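Local coordinates for protein 4,5-DOPA dioxygenase extradiol (Escherichia coli, PDB 2PW6) that opens the aromatic ring of DOPA between carbons 4 and 5 in vitro, as a zinc-containing extradiol dioxygenase whose physiological substrate is unknown, at residues His57-Gly62 / Thr231-Leu236; Arg61-Thr66 / Val139-Asp144; Val53-Trp58 / Gly118-Ser123. All coordinates share one frame; numbering follows the deposited sequence.

Contact 1: His57-Gly62 / Thr231-Leu236; sequences HWFTRG and TPEHYL. With ZN (zinc ion), chain B.
A zinc ion is held jointly by H57 NE2, at 2.3 Å, and H234 NE2, at 2.0 Å, and these two ligands make up half of a four-atom site of the extradiol dioxygenase (LigB) fold. H22 of the same chain and D86 of the second subunit supply the other two. The metal brings the ring nitrogens H57 NE2 and H234 NE2 to 3.1 Å without a hydrogen bond between them. The rings meet as an offset edge-to-face pair, the H234 edge directed at the H57 face with the planes 82° apart.

The site illustrates how a second shell orients a first-shell ligand. The far nitrogen H234 ND1 donates to E233 OE2 at 3.1 Å, nearly straight and within the imidazole plane, using the anti lone pair of that oxygen. Together with the metal bond it restrains the rotation of the ring, and it would probably make NE2 a stronger electron donor to the zinc. The carboxylate is itself steadied, since T231 OG1 donates to E233 OE1 at 2.6 Å on the syn lone pair.

Away from the metal, F59 packs the strand against the 231-236 loop. Its CG stands anti to the backbone N (chi1 -168°), and E233 CB sits over the centre of one ring face, 3.6 Å from the centroid, as a CH-pi contact. P232 CD and L236 CD1 also touch the ring, their side chains crossing that of F59 at about a right angle, with L236 CD1 3.7 Å from F59 CE1.

Contact 2: Arg61-Thr66 / Val139-Asp144; sequences RGTGVT and VQLSID
T66 and Q140 face each other as a hydrogen-bonded antiparallel pair, and their side chains cross on one side of the sheet, where T66 OG1 donates to Q140 OE1 at 2.8 Å. The hydroxyl lies in the amide plane and on a lone pair of the oxygen. It is aimed there because OG1 stands between the backbone N and the carbonyl carbon (chi1 77°). The other end of the amide, Q140 NE2, is bonded to W117 O, which helps hold the amide against turning over.

V65 and L141 are the neighbouring, non-hydrogen-bonded pair and point to the opposite face. Branch meets branch obliquely here: V65 CG2 lies 3.6 Å from L141 CD1, while V65 CG1 approaches V139 CG1. The same L141 CD1 also reaches T63 CG2, at 3.5 Å. Helices 95-105 and 149-159 pack on this aliphatic side.

Further along, regular pairing gives way to side-chain substitutes. S142 N still donates to G64 O, but G64 N bonds to S142 OG, at 2.8 Å, rather than to a carbonyl. A water takes up S142 O, D144 N and T63 OG1 together, so it fills in where the backbones no longer pair directly. D144 then closes the end: G62 N donates to D144 OD1 at 2.9 Å, meeting it from well above the carboxylate plane. A second water links T63 OG1 to D144 OD2. S146 OG also bonds OD1, and K147 makes a salt bridge to OD2. This is a worked case of an antiparallel strand pair inside the mixed beta sheet of an alpha/beta fold, with 63-66 running against 138-144, whose other neighbour is the parallel strand 50-60.

Contact 3: Val53-Trp58 / Gly118-Ser123; sequences VVSAHW and GFDHGS. With ZN (zinc ion), chain C; ZN (zinc ion), chain B.
The carboxylate of D120 lies beside H57 CD2, raised out of the imidazole plane and turned only 24° from it, while gathering bonds from two hydroxyls and a helix start. D120 CB is the atom that rests over the ring face, offset toward its rim. With CG between the backbone N and the carbonyl carbon (chi1 53°), D120 CG comes within 3.4 Å of H57 CD2.

D120 OD1 accepts twice. S55 OG donates to it at 2.6 Å from above the carboxylate plane, and S123 OG donates at 2.9 Å on the syn side; S123 OG is also bonded to S172. D120 is the N-cap residue of helix 121-130, and its OD2 accepts from S123 N at 2.8 Å as a capping bond. S55 OG in turn accepts from H57 N, forming an ST turn within the type I turn from S55 to W58. One serine hydroxyl thereby connects the capping aspartate to the backbone of a zinc ligand. An alanine at D120 would probably leave S55 OG without its acceptor and the first turn of the helix without its side-chain cap, opening a gap beside H57.

Next to this polar cluster, W58 NE1 donates to G118 O at 3.0 Å, close to the indole plane. The six-membered ring of W58 turns its edge to the face of F119, in an offset edge-to-face pair with centroids 5.7 Å apart, and S55 CB sits against one indole face. H121, on the helix start, binds another zinc together with H121 of the second subunit. Taken together, the corner in strand 50-60 and a capped helix N-terminus meet beside the zinc-binding H57, at the metal site of this LigB-type dioxygenase.

In the fold
Contacts 3, 1 and 2 begin on successive, overlapping parts of the chain (53-58, 57-62, 61-66), then reach far-off partners at 118-123, 231-236 and 139-144, so that contacts 2 and 3 alternate along the sequence. Their centres are only about 10 or 11 Å apart. Strand 50-60 carries contacts 1 and 3, and contact 2 joins its sheet neighbour 138-144 to 63-66, the strand that follows 50-60 in the chain; a probable hydrogen bond from I143 N to W58 O ties the two regions together. Contacts 1 and 3 share H57 and its zinc, and both touch the second subunit. The zinc ligand H57 thus sits on the sheet to which contact 2 belongs.

Contact 1: His57-Gly62 / Thr231-Leu236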
loop_
_atom_site.group_PDB
_atom_site.type_symbol
_atom_site.label_atom_id
_atom_site.label_comp_id
_atom_site.label_asym_id
_atom_site.label_seq_id
_atom_site.Cartn_x
_atom_site.Cartn_y
_atom_site.Cartn_z
ATOM N N HIS A 57 -1.662 4.798 8.145
ATOM C CA HIS A 57 -1.156 5.155 6.848
ATOM C C HIS A 57 -1.612 6.543 6.305
ATOM O O HIS A 57 -1.226 6.898 5.236
ATOM C CB HIS A 57 -1.497 4.035 5.868
ATOM C CG HIS A 57 -0.822 2.732 6.173
ATOM N ND1 HIS A 57 0.364 2.366 5.578
ATOM C CD2 HIS A 57 -1.167 1.707 6.997
ATOM C CE1 HIS A 57 0.723 1.173 6.016
ATOM N NE2 HIS A 57 -0.183 0.750 6.886
ATOM N N TRP A 58 -2.395 7.322 7.044
ATOM C CA TRP A 58 -2.704 8.757 6.657
ATOM C C TRP A 58 -1.992 9.637 7.687
ATOM O O TRP A 58 -2.569 10.083 8.664
ATOM C CB TRP A 58 -4.228 9.055 6.579
ATOM C CG TRP A 58 -5.034 7.986 5.747
ATOM C CD1 TRP A 58 -4.685 7.442 4.533
ATOM C CD2 TRP A 58 -6.268 7.379 6.099
ATOM N NE1 TRP A 58 -5.620 6.514 4.115
ATOM C CE2 TRP A 58 -6.608 6.471 5.062
ATOM C CE3 TRP A 58 -7.151 7.541 7.169
ATOM C CZ2 TRP A 58 -7.785 5.715 5.087
ATOM C CZ3 TRP A 58 -8.326 6.790 7.187
ATOM C CH2 TRP A 58 -8.628 5.894 6.157
ATOM N N PHE A 59 -0.688 9.811 7.465
ATOM C CA PHE A 59 0.250 10.447 8.410
ATOM C C PHE A 59 0.854 11.629 7.633
ATOM O O PHE A 59 1.676 11.436 6.736
ATOM C CB PHE A 59 1.316 9.417 8.812
ATOM C CG PHE A 59 2.188 9.801 9.998
ATOM C CD1 PHE A 59 1.641 10.231 11.189
ATOM C CD2 PHE A 59 3.594 9.598 9.939
ATOM C CE1 PHE A 59 2.443 10.532 12.321
ATOM C CE2 PHE A 59 4.431 9.891 11.084
ATOM C CZ PHE A 59 3.852 10.359 12.267
ATOM N N THR A 60 0.391 12.838 7.944
ATOM C CA THR A 60 0.548 14.010 7.057
ATOM C C THR A 60 1.090 15.138 7.914
ATOM O O THR A 60 0.909 15.096 9.092
ATOM C CB THR A 60 -0.882 14.482 6.511
ATOM O OG1 THR A 60 -1.767 14.715 7.624
ATOM C CG2 THR A 60 -1.506 13.441 5.600
ATOM N N ARG A 61 1.729 16.151 7.342
ATOM C CA ARG A 61 1.907 17.382 8.115
ATOM C C ARG A 61 0.590 18.143 8.095
ATOM O O ARG A 61 0.072 18.426 7.030
ATOM C CB ARG A 61 3.029 18.287 7.604
ATOM C CG ARG A 61 3.429 19.342 8.731
ATOM C CD ARG A 61 4.194 20.614 8.245
ATOM N NE ARG A 61 5.144 20.343 7.152
ATOM C CZ ARG A 61 6.287 19.658 7.280
ATOM N NH1 ARG A 61 6.656 19.157 8.466
ATOM N NH2 ARG A 61 7.065 19.470 6.217
ATOM N N GLY A 62 0.071 18.460 9.273
ATOM C CA GLY A 62 -1.275 19.014 9.424
ATOM C C GLY A 62 -2.347 17.938 9.439
ATOM O O GLY A 62 -2.102 16.795 9.067
ATOM N N THR A 231 8.930 4.778 14.127
ATOM C CA THR A 231 8.215 6.014 13.762
ATOM C C THR A 231 6.893 5.897 14.455
ATOM O O THR A 231 6.496 4.788 14.778
ATOM C CB THR A 231 7.980 6.125 12.274
ATOM O OG1 THR A 231 7.484 4.868 11.766
ATOM C CG2 THR A 231 9.256 6.516 11.569
ATOM N N PRO A 232 6.240 7.028 14.768
ATOM C CA PRO A 232 5.058 6.875 15.588
ATOM C C PRO A 232 3.741 6.402 14.937
ATOM O O PRO A 232 2.864 6.037 15.685
ATOM C CB PRO A 232 4.877 8.287 16.197
ATOM C CG PRO A 232 6.072 9.074 15.792
ATOM C CD PRO A 232 6.520 8.457 14.520
ATOM N N GLU A 233 3.621 6.352 13.611
ATOM C CA GLU A 233 2.291 6.363 12.921
ATOM C C GLU A 233 1.373 5.179 13.231
ATOM O O GLU A 233 0.173 5.356 13.384
ATOM C CB GLU A 233 2.422 6.557 11.393
ATOM C CG GLU A 233 2.837 5.300 10.606
ATOM C CD GLU A 233 4.286 4.864 10.876
ATOM O OE1 GLU A 233 5.132 5.770 11.041
ATOM O OE2 GLU A 233 4.574 3.638 10.905
ATOM N N HIS A 234 1.935 3.972 13.360
ATOM C CA HIS A 234 1.105 2.782 13.651
ATOM C C HIS A 234 0.645 2.638 15.077
ATOM O O HIS A 234 -0.311 1.890 15.370
ATOM C CB HIS A 234 1.752 1.504 13.163
ATOM C CG HIS A 234 1.471 1.178 11.727
ATOM N ND1 HIS A 234 2.197 1.713 10.696
ATOM C CD2 HIS A 234 0.667 0.250 11.168
ATOM C CE1 HIS A 234 1.816 1.179 9.552
ATOM N NE2 HIS A 234 0.876 0.285 9.804
ATOM N N TYR A 235 1.298 3.379 15.961
ATOM C CA TYR A 235 0.902 3.444 17.354
ATOM C C TYR A 235 -0.099 4.572 17.743
ATOM O O TYR A 235 -1.017 4.374 18.567
ATOM C CB TYR A 235 2.166 3.623 18.162
ATOM C CG TYR A 235 1.909 3.706 19.619
ATOM C CD1 TYR A 235 1.711 2.546 20.361
ATOM C CD2 TYR A 235 1.859 4.955 20.281
ATOM C CE1 TYR A 235 1.468 2.602 21.744
ATOM C CE2 TYR A 235 1.607 5.023 21.667
ATOM C CZ TYR A 235 1.409 3.835 22.389
ATOM O OH TYR A 235 1.167 3.845 23.774
ATOM N N LEU A 236 0.125 5.754 17.179
ATOM C CA LEU A 236 -0.658 6.973 17.479
ATOM C C LEU A 236 -2.192 6.817 17.406
ATOM O O LEU A 236 -2.886 7.443 18.213
ATOM C CB LEU A 236 -0.210 8.161 16.587
ATOM C CG LEU A 236 1.148 8.806 16.931
ATOM C CD1 LEU A 236 1.575 9.930 15.911
ATOM C CD2 LEU A 236 1.182 9.346 18.392
HETATM ZN ZN ZN B . -0.049 -0.873 8.489
#

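Contact 2: Arg61-Thr66 / Val139-Asp144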
loop_
_atom_site.group_PDB
_atom_site.type_symbol
_atom_site.label_atom_id
_atom_site.label_comp_id
_atom_site.label_asym_id
_atom_site.label_seq_id
_atom_site.Cartn_x
_atom_site.Cartn_y
_atom_site.Cartn_z
ATOM N N ARG A 61 1.729 16.151 7.342
ATOM C CA ARG A 61 1.907 17.382 8.115
ATOM C C ARG A 61 0.590 18.143 8.095
ATOM O O ARG A 61 0.072 18.426 7.030
ATOM C CB ARG A 61 3.029 18.287 7.604
ATOM C CG ARG A 61 3.429 19.342 8.731
ATOM C CD ARG A 61 4.194 20.614 8.245
ATOM N NE ARG A 61 5.144 20.343 7.152
ATOM C CZ ARG A 61 6.287 19.658 7.280
ATOM N NH1 ARG A 61 6.656 19.157 8.466
ATOM N NH2 ARG A 61 7.065 19.470 6.217
ATOM N N GLY A 62 0.071 18.460 9.273
ATOM C CA GLY A 62 -1.275 19.014 9.424
ATOM C C GLY A 62 -2.347 17.938 9.439
ATOM O O GLY A 62 -2.102 16.795 9.067
ATOM N N THR A 63 -3.538 18.311 9.897
ATOM C CA THR A 63 -4.683 17.423 9.977
ATOM C C THR A 63 -5.521 17.650 8.708
ATOM O O THR A 63 -5.822 18.807 8.325
ATOM C CB THR A 63 -5.484 17.693 11.278
ATOM O OG1 THR A 63 -4.627 17.575 12.438
ATOM C CG2 THR A 63 -6.670 16.749 11.430
ATOM N N GLY A 64 -5.838 16.549 8.035
ATOM C CA GLY A 64 -6.738 16.531 6.900
ATOM C C GLY A 64 -7.997 15.736 7.205
ATOM O O GLY A 64 -8.012 14.924 8.130
ATOM N N VAL A 65 -9.068 16.019 6.440
ATOM C CA VAL A 65 -10.383 15.388 6.539
ATOM C C VAL A 65 -10.892 15.259 5.097
ATOM O O VAL A 65 -10.684 16.157 4.281
ATOM C CB VAL A 65 -11.360 16.247 7.407
ATOM C CG1 VAL A 65 -12.827 15.960 7.119
ATOM C CG2 VAL A 65 -11.105 16.108 8.867
ATOM N N THR A 66 -11.507 14.132 4.761
ATOM C CA THR A 66 -12.171 13.970 3.475
ATOM C C THR A 66 -13.631 13.609 3.725
ATOM O O THR A 66 -13.940 12.911 4.659
ATOM C CB THR A 66 -11.582 12.835 2.603
ATOM O OG1 THR A 66 -12.037 11.566 3.095
ATOM C CG2 THR A 66 -10.082 12.857 2.586
ATOM N N VAL A 139 -16.146 9.327 6.875
ATOM C CA VAL A 139 -15.144 10.372 6.766
ATOM C C VAL A 139 -13.744 9.780 7.118
ATOM O O VAL A 139 -13.609 8.983 8.039
ATOM C CB VAL A 139 -15.576 11.538 7.697
ATOM C CG1 VAL A 139 -14.443 12.364 8.122
ATOM C CG2 VAL A 139 -16.661 12.444 6.970
ATOM N N GLN A 140 -12.718 10.140 6.356
ATOM C CA GLN A 140 -11.322 9.856 6.751
ATOM C C GLN A 140 -10.655 11.059 7.452
ATOM O O GLN A 140 -10.787 12.201 7.009
ATOM C CB GLN A 140 -10.512 9.436 5.538
ATOM C CG GLN A 140 -11.093 8.223 4.803
ATOM C CD GLN A 140 -10.620 8.156 3.396
ATOM O OE1 GLN A 140 -10.804 9.107 2.626
ATOM N NE2 GLN A 140 -9.980 7.056 3.033
ATOM N N LEU A 141 -9.998 10.782 8.573
ATOM C CA LEU A 141 -9.229 11.754 9.325
ATOM C C LEU A 141 -7.732 11.348 9.335
ATOM O O LEU A 141 -7.415 10.171 9.542
ATOM C CB LEU A 141 -9.745 11.839 10.768
ATOM C CG LEU A 141 -8.992 12.799 11.710
ATOM C CD1 LEU A 141 -9.193 14.293 11.288
ATOM C CD2 LEU A 141 -9.457 12.555 13.122
ATOM N N SER A 142 -6.838 12.310 9.114
ATOM C CA SER A 142 -5.413 12.022 9.018
ATOM C C SER A 142 -4.717 12.395 10.331
ATOM O O SER A 142 -5.278 13.122 11.183
ATOM C CB SER A 142 -4.784 12.736 7.823
ATOM O OG SER A 142 -4.548 14.095 8.118
ATOM N N ILE A 143 -3.504 11.869 10.517
ATOM C CA ILE A 143 -2.773 12.038 11.783
ATOM C C ILE A 143 -1.709 13.094 11.528
ATOM O O ILE A 143 -0.926 12.957 10.625
ATOM C CB ILE A 143 -2.138 10.661 12.256
ATOM C CG1 ILE A 143 -3.230 9.675 12.695
ATOM C CG2 ILE A 143 -1.115 10.849 13.398
ATOM C CD1 ILE A 143 -2.865 8.206 12.460
ATOM N N ASP A 144 -1.683 14.146 12.318
ATOM C CA ASP A 144 -0.662 15.195 12.149
ATOM C C ASP A 144 0.746 14.727 12.625
ATOM O O ASP A 144 0.984 14.656 13.837
ATOM C CB ASP A 144 -1.067 16.449 12.947
ATOM C CG ASP A 144 -0.218 17.694 12.601
ATOM O OD1 ASP A 144 0.846 17.611 11.943
ATOM O OD2 ASP A 144 -0.657 18.806 12.975
HETATM O O HOH W 1 -4.437 14.922 13.096
HETATM O O HOH W 2 -3.136 19.637 13.181
#

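Contact 3: Val53-Trp58 / Gly118-Ser123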
loop_
_atom_site.group_PDB
_atom_site.type_symbol
_atom_site.label_atom_id
_atom_site.label_comp_id
_atom_site.label_asym_id
_atom_site.label_seq_id
_atom_site.Cartn_x
_atom_site.Cartn_y
_atom_site.Cartn_z
ATOM N N VAL A 53 -12.864 7.225 10.261
ATOM C CA VAL A 53 -11.742 6.310 10.112
ATOM C C VAL A 53 -10.403 7.024 10.306
ATOM O O VAL A 53 -10.126 7.994 9.615
ATOM C CB VAL A 53 -11.728 5.617 8.723
ATOM C CG1 VAL A 53 -10.748 4.422 8.754
ATOM C CG2 VAL A 53 -13.049 5.063 8.414
ATOM N N VAL A 54 -9.609 6.545 11.267
ATOM C CA VAL A 54 -8.203 6.969 11.456
ATOM C C VAL A 54 -7.263 5.794 11.088
ATOM O O VAL A 54 -7.396 4.685 11.609
ATOM C CB VAL A 54 -7.947 7.533 12.866
ATOM C CG1 VAL A 54 -6.474 7.948 13.027
ATOM C CG2 VAL A 54 -8.846 8.783 13.126
ATOM N N SER A 55 -6.366 6.013 10.136
ATOM C CA SER A 55 -5.373 4.978 9.778
ATOM C C SER A 55 -3.961 5.425 10.020
ATOM O O SER A 55 -3.638 6.567 9.719
ATOM C CB SER A 55 -5.458 4.622 8.309
ATOM O OG SER A 55 -4.486 3.661 7.960
ATOM N N ALA A 56 -3.112 4.492 10.500
ATOM C CA ALA A 56 -1.627 4.623 10.517
ATOM C C ALA A 56 -1.077 5.210 9.241
ATOM O O ALA A 56 -0.116 5.976 9.225
ATOM C CB ALA A 56 -0.983 3.223 10.726
ATOM N N HIS A 57 -1.662 4.798 8.145
ATOM C CA HIS A 57 -1.156 5.155 6.848
ATOM C C HIS A 57 -1.612 6.543 6.305
ATOM O O HIS A 57 -1.226 6.898 5.236
ATOM C CB HIS A 57 -1.497 4.035 5.868
ATOM C CG HIS A 57 -0.822 2.732 6.173
ATOM N ND1 HIS A 57 0.364 2.366 5.578
ATOM C CD2 HIS A 57 -1.167 1.707 6.997
ATOM C CE1 HIS A 57 0.723 1.173 6.016
ATOM N NE2 HIS A 57 -0.183 0.750 6.886
ATOM N N TRP A 58 -2.395 7.322 7.044
ATOM C CA TRP A 58 -2.704 8.757 6.657
ATOM C C TRP A 58 -1.992 9.637 7.687
ATOM O O TRP A 58 -2.569 10.083 8.664
ATOM C CB TRP A 58 -4.228 9.055 6.579
ATOM C CG TRP A 58 -5.034 7.986 5.747
ATOM C CD1 TRP A 58 -4.685 7.442 4.533
ATOM C CD2 TRP A 58 -6.268 7.379 6.099
ATOM N NE1 TRP A 58 -5.620 6.514 4.115
ATOM C CE2 TRP A 58 -6.608 6.471 5.062
ATOM C CE3 TRP A 58 -7.151 7.541 7.169
ATOM C CZ2 TRP A 58 -7.785 5.715 5.087
ATOM C CZ3 TRP A 58 -8.326 6.790 7.187
ATOM C CH2 TRP A 58 -8.628 5.894 6.157
ATOM N N GLY A 118 -7.056 6.619 -0.775
ATOM C CA GLY A 118 -7.026 5.154 -0.805
ATOM C C GLY A 118 -6.888 4.571 0.601
ATOM O O GLY A 118 -6.239 5.150 1.482
ATOM N N PHE A 119 -7.539 3.432 0.824
ATOM C CA PHE A 119 -7.412 2.694 2.069
ATOM C C PHE A 119 -6.187 1.787 1.981
ATOM O O PHE A 119 -6.044 1.040 1.018
ATOM C CB PHE A 119 -8.671 1.852 2.321
ATOM C CG PHE A 119 -9.890 2.664 2.683
ATOM C CD1 PHE A 119 -10.181 2.952 4.012
ATOM C CD2 PHE A 119 -10.734 3.153 1.696
ATOM C CE1 PHE A 119 -11.295 3.701 4.362
ATOM C CE2 PHE A 119 -11.864 3.924 2.034
ATOM C CZ PHE A 119 -12.131 4.194 3.368
ATOM N N ASP A 120 -5.299 1.865 2.965
ATOM C CA ASP A 120 -4.266 0.817 3.119
ATOM C C ASP A 120 -4.867 -0.609 3.200
ATOM O O ASP A 120 -5.996 -0.776 3.651
ATOM C CB ASP A 120 -3.420 1.104 4.359
ATOM C CG ASP A 120 -4.237 1.286 5.579
ATOM O OD1 ASP A 120 -4.835 2.361 5.770
ATOM O OD2 ASP A 120 -4.261 0.382 6.410
ATOM N N HIS A 121 -4.110 -1.624 2.780
ATOM C CA HIS A 121 -4.585 -3.011 2.848
ATOM C C HIS A 121 -5.124 -3.438 4.205
ATOM O O HIS A 121 -6.143 -4.152 4.290
ATOM C CB HIS A 121 -3.512 -4.004 2.432
ATOM C CG HIS A 121 -3.680 -4.494 1.039
ATOM N ND1 HIS A 121 -2.870 -4.077 0.008
ATOM C CD2 HIS A 121 -4.589 -5.345 0.493
ATOM C CE1 HIS A 121 -3.247 -4.680 -1.112
ATOM N NE2 HIS A 121 -4.299 -5.438 -0.847
ATOM N N GLY A 122 -4.427 -3.013 5.252
ATOM C CA GLY A 122 -4.804 -3.330 6.619
ATOM C C GLY A 122 -6.141 -2.737 7.017
ATOM O O GLY A 122 -6.932 -3.402 7.683
ATOM N N SER A 123 -6.367 -1.471 6.645
ATOM C CA SER A 123 -7.596 -0.755 6.995
ATOM C C SER A 123 -8.774 -1.297 6.219
ATOM O O SER A 123 -9.833 -1.543 6.767
ATOM C CB SER A 123 -7.458 0.743 6.709
ATOM O OG SER A 123 -6.740 1.362 7.761
HETATM ZN ZN ZN C . -0.635 -2.943 0.246
HETATM ZN ZN ZN B . -0.049 -0.873 8.489
#